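Local coordinates for protein putative aspartyl-tRNA synthetase (Leishmania major, PDB 6OD8) that probably catalyses the ATP-dependent attachment of L-aspartate to tRNA(Asp), as a class II aminoacyl-tRNA synthetase of the aspartate type, at residues 399-407 against 441-452. Residues are numbered along the deposited sequence; the frame is centred on the assembly and turned at random.
Sequences MLRINYMHC and YGTDFFISDRFP. With EDO (1,2-ethanediol), chain E; EDO (1,2-ethanediol), chain K.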
# COMPACT_ATOMS: atom_id res chain seq x y z
N MET A 399 2.81 -11.91 24.90
CA MET A 399 3.53 -12.48 23.76
C MET A 399 4.93 -12.90 24.17
O MET A 399 5.72 -12.09 24.69
CB MET A 399 3.53 -11.48 22.60
CG MET A 399 2.12 -11.39 22.00
SD MET A 399 1.89 -10.01 20.84
CE MET A 399 2.66 -10.68 19.43
N LEU A 400 5.25 -14.18 23.90
CA LEU A 400 6.42 -14.85 24.46
C LEU A 400 7.73 -14.43 23.79
O LEU A 400 7.84 -14.41 22.56
CB LEU A 400 6.24 -16.36 24.32
CG LEU A 400 7.31 -17.25 24.93
CD1 LEU A 400 7.12 -17.14 26.43
CD2 LEU A 400 7.10 -18.68 24.45
N ARG A 401 8.74 -14.14 24.62
CA ARG A 401 10.10 -13.83 24.20
C ARG A 401 11.02 -14.81 24.90
O ARG A 401 10.88 -15.01 26.11
CB ARG A 401 10.51 -12.40 24.59
CG ARG A 401 9.60 -11.30 24.10
CD ARG A 401 10.12 -9.94 24.52
NE ARG A 401 9.24 -8.85 24.09
CZ ARG A 401 9.48 -7.56 24.31
NH1 ARG A 401 10.58 -7.20 24.96
NH2 ARG A 401 8.60 -6.64 23.90
N ILE A 402 11.92 -15.46 24.15
CA ILE A 402 12.94 -16.35 24.72
C ILE A 402 14.27 -15.91 24.14
O ILE A 402 14.40 -15.73 22.93
CB ILE A 402 12.67 -17.84 24.41
CG1 ILE A 402 11.28 -18.26 24.88
CG2 ILE A 402 13.73 -18.74 25.10
CD1 ILE A 402 10.93 -19.70 24.53
N ASN A 403 15.24 -15.70 25.02
CA ASN A 403 16.60 -15.43 24.58
C ASN A 403 17.11 -16.57 23.70
O ASN A 403 16.84 -17.75 23.97
CB ASN A 403 17.50 -15.24 25.80
CG ASN A 403 18.95 -15.16 25.44
OD1 ASN A 403 19.65 -16.17 25.41
ND2 ASN A 403 19.41 -13.96 25.13
N TYR A 404 17.87 -16.21 22.66
CA TYR A 404 18.41 -17.19 21.72
C TYR A 404 19.18 -18.31 22.43
O TYR A 404 19.05 -19.49 22.07
CB TYR A 404 19.32 -16.47 20.72
CG TYR A 404 19.80 -17.34 19.59
CD1 TYR A 404 19.09 -17.39 18.40
CD2 TYR A 404 20.97 -18.10 19.70
CE1 TYR A 404 19.52 -18.18 17.35
CE2 TYR A 404 21.41 -18.90 18.65
CZ TYR A 404 20.67 -18.94 17.48
OH TYR A 404 21.08 -19.72 16.42
N MET A 405 19.98 -17.97 23.45
CA MET A 405 20.76 -19.02 24.11
C MET A 405 19.86 -19.98 24.87
O MET A 405 20.16 -21.17 24.95
CB MET A 405 21.82 -18.41 25.03
CG MET A 405 22.91 -17.68 24.26
SD MET A 405 24.24 -17.13 25.36
CE MET A 405 23.51 -15.62 26.00
N HIS A 406 18.73 -19.49 25.41
CA HIS A 406 17.79 -20.40 26.03
C HIS A 406 17.00 -21.19 24.99
O HIS A 406 16.57 -22.31 25.28
CB HIS A 406 16.87 -19.64 26.98
CG HIS A 406 17.59 -19.08 28.17
ND1 HIS A 406 18.00 -19.86 29.23
CD2 HIS A 406 18.00 -17.82 28.45
CE1 HIS A 406 18.62 -19.10 30.12
NE2 HIS A 406 18.65 -17.86 29.66
N CYS A 407 16.79 -20.63 23.80
CA CYS A 407 16.22 -21.42 22.71
C CYS A 407 17.13 -22.59 22.35
O CYS A 407 16.64 -23.68 22.05
CB CYS A 407 16.00 -20.56 21.46
SG CYS A 407 14.69 -19.32 21.60
N TYR A 441 4.73 -23.82 26.37
CA TYR A 441 4.11 -22.52 26.64
C TYR A 441 2.71 -22.39 26.07
O TYR A 441 1.99 -21.46 26.47
CB TYR A 441 4.97 -21.37 26.08
CG TYR A 441 6.35 -21.34 26.72
CD1 TYR A 441 6.55 -20.78 27.98
CD2 TYR A 441 7.45 -21.91 26.08
CE1 TYR A 441 7.81 -20.78 28.59
CE2 TYR A 441 8.71 -21.89 26.67
CZ TYR A 441 8.88 -21.33 27.92
OH TYR A 441 10.13 -21.33 28.54
N GLY A 442 2.32 -23.25 25.13
CA GLY A 442 0.96 -23.24 24.61
C GLY A 442 0.67 -22.24 23.52
O GLY A 442 -0.50 -21.97 23.23
N THR A 443 1.71 -21.70 22.87
CA THR A 443 1.53 -20.63 21.90
C THR A 443 2.16 -21.00 20.57
O THR A 443 3.17 -21.71 20.52
CB THR A 443 2.10 -19.29 22.40
OG1 THR A 443 1.83 -18.28 21.43
CG2 THR A 443 3.60 -19.40 22.64
N ASP A 444 1.53 -20.53 19.50
CA ASP A 444 1.99 -20.68 18.12
C ASP A 444 2.84 -19.51 17.65
O ASP A 444 3.28 -19.51 16.49
CB ASP A 444 0.79 -20.80 17.14
CG ASP A 444 -0.11 -21.99 17.44
OD1 ASP A 444 0.40 -23.11 17.65
OD2 ASP A 444 -1.34 -21.79 17.44
N PHE A 445 3.09 -18.52 18.52
CA PHE A 445 3.78 -17.28 18.16
C PHE A 445 4.81 -16.95 19.24
O PHE A 445 4.47 -16.92 20.42
CB PHE A 445 2.79 -16.12 18.05
CG PHE A 445 3.42 -14.84 17.53
CD1 PHE A 445 3.41 -14.56 16.17
CD2 PHE A 445 4.03 -13.95 18.39
CE1 PHE A 445 3.99 -13.39 15.68
CE2 PHE A 445 4.61 -12.79 17.90
CZ PHE A 445 4.59 -12.51 16.55
N PHE A 446 6.04 -16.65 18.84
CA PHE A 446 7.04 -16.28 19.84
C PHE A 446 8.20 -15.58 19.15
O PHE A 446 8.38 -15.66 17.93
CB PHE A 446 7.51 -17.49 20.65
CG PHE A 446 8.51 -18.37 19.94
CD1 PHE A 446 9.87 -18.20 20.14
CD2 PHE A 446 8.08 -19.37 19.07
CE1 PHE A 446 10.80 -19.02 19.49
CE2 PHE A 446 9.00 -20.16 18.39
CZ PHE A 446 10.35 -20.00 18.61
N ILE A 447 8.98 -14.84 19.93
CA ILE A 447 10.18 -14.23 19.38
C ILE A 447 11.40 -14.85 20.07
O ILE A 447 11.34 -15.18 21.25
CB ILE A 447 10.17 -12.69 19.49
CG1 ILE A 447 10.56 -12.23 20.88
CG2 ILE A 447 8.78 -12.16 19.15
CD1 ILE A 447 12.04 -11.86 21.02
N SER A 448 12.48 -15.02 19.30
CA SER A 448 13.78 -15.44 19.79
C SER A 448 14.69 -14.23 19.74
O SER A 448 14.87 -13.64 18.67
CB SER A 448 14.37 -16.57 18.94
OG SER A 448 15.66 -16.98 19.45
N ASP A 449 15.29 -13.89 20.89
CA ASP A 449 15.96 -12.63 21.13
C ASP A 449 17.48 -12.80 21.14
O ASP A 449 18.00 -13.73 21.77
CB ASP A 449 15.48 -12.07 22.47
CG ASP A 449 15.98 -10.69 22.73
OD1 ASP A 449 16.10 -9.93 21.75
OD2 ASP A 449 16.26 -10.37 23.91
N ARG A 450 18.19 -11.89 20.45
CA ARG A 450 19.64 -11.76 20.45
C ARG A 450 20.32 -12.82 19.59
O ARG A 450 20.99 -13.73 20.11
CB ARG A 450 20.21 -11.81 21.87
CG ARG A 450 20.37 -10.49 22.55
CD ARG A 450 21.28 -10.62 23.78
NE ARG A 450 21.61 -9.32 24.34
CZ ARG A 450 22.76 -9.04 24.96
NH1 ARG A 450 23.68 -9.98 25.10
NH2 ARG A 450 22.98 -7.81 25.43
N PHE A 451 20.22 -12.67 18.28
CA PHE A 451 20.76 -13.69 17.37
C PHE A 451 22.27 -13.59 17.27
O PHE A 451 22.84 -12.51 17.47
CB PHE A 451 20.14 -13.54 15.99
CG PHE A 451 18.98 -14.45 15.76
CD1 PHE A 451 19.02 -15.45 14.81
CD2 PHE A 451 17.84 -14.32 16.54
CE1 PHE A 451 17.93 -16.30 14.60
CE2 PHE A 451 16.77 -15.16 16.36
CZ PHE A 451 16.81 -16.16 15.39
N PRO A 452 22.94 -14.69 16.93
CA PRO A 452 24.39 -14.64 16.74
C PRO A 452 24.77 -13.73 15.57
O PRO A 452 24.07 -13.67 14.55
CB PRO A 452 24.78 -16.10 16.47
CG PRO A 452 23.61 -16.90 16.95
CD PRO A 452 22.41 -16.05 16.71
C1 EDO E . 14.44 -12.39 26.11
O1 EDO E . 13.73 -11.22 25.71
C2 EDO E . 13.52 -13.31 26.91
O2 EDO E . 13.58 -12.99 28.31
C1 EDO K . 4.50 -24.98 16.20
O1 EDO K . 4.19 -26.37 16.08
C2 EDO K . 3.36 -24.24 16.87
O2 EDO K . 2.28 -24.05 15.95
O HOH W 1 3.04 -15.79 22.47
O HOH W 2 21.75 -14.45 22.94
O HOH W 3 17.76 -11.70 25.65
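Asp449 OD2 receives three donors: the hydroxyl of Tyr325, a weak bond from an ethanediol probably from the crystallisation liquor, and a water at 2.7 Å that in turn accepts from Asn403 ND2. A carboxylate suits this place, OD1 taking the Tyr324 hydroxyl. Asparagine suits its own because the amide works at both ends: ND2 also gives to a second water that donates to Arg450 O, while OD1 N-caps helix 404-412, taking Met405 N at 2.7 Å and, weakly, His406 N. The backbones run parallel, Ile402 N giving to Ile447 O at 3.0 Å and Ile402 O accepting from Asp449 N. Tyr404 N then binds Asp449 O at 2.6 Å, carrying the pairing into the helix.

With CG anti to the backbone N (chi1 -172°), the Tyr404 ring reaches residues 450-452, which follow strand 445-449. Pro452 CD, polarised by the adjacent nitrogen, sits over the centre of one face, 3.5 Å from the centroid, while the ring presents its edge to the face of Phe451. The Tyr404 hydroxyl is hydrogen-bonded to Asp423 O. At the other end, branched methyls suit an aromatic surface: Leu400 lays CD2 over the Tyr441 ring in a CH-pi contact, and Ile402 CD1 meets it obliquely. Arg401 CG lies alongside Ile447 CG1; the long extended chain carries Arg401 NE and NH2 to salt bridges with Glu332 and Asp329.

A beta-alpha-beta crossover through helices 404-412 and 427-441 joins the parallel strands. Helix 427-441 packs on Leu400 and Phe446, helix 325-342 on Arg401 and Ile447, and strands 391-392 and 472-477 flank the pair.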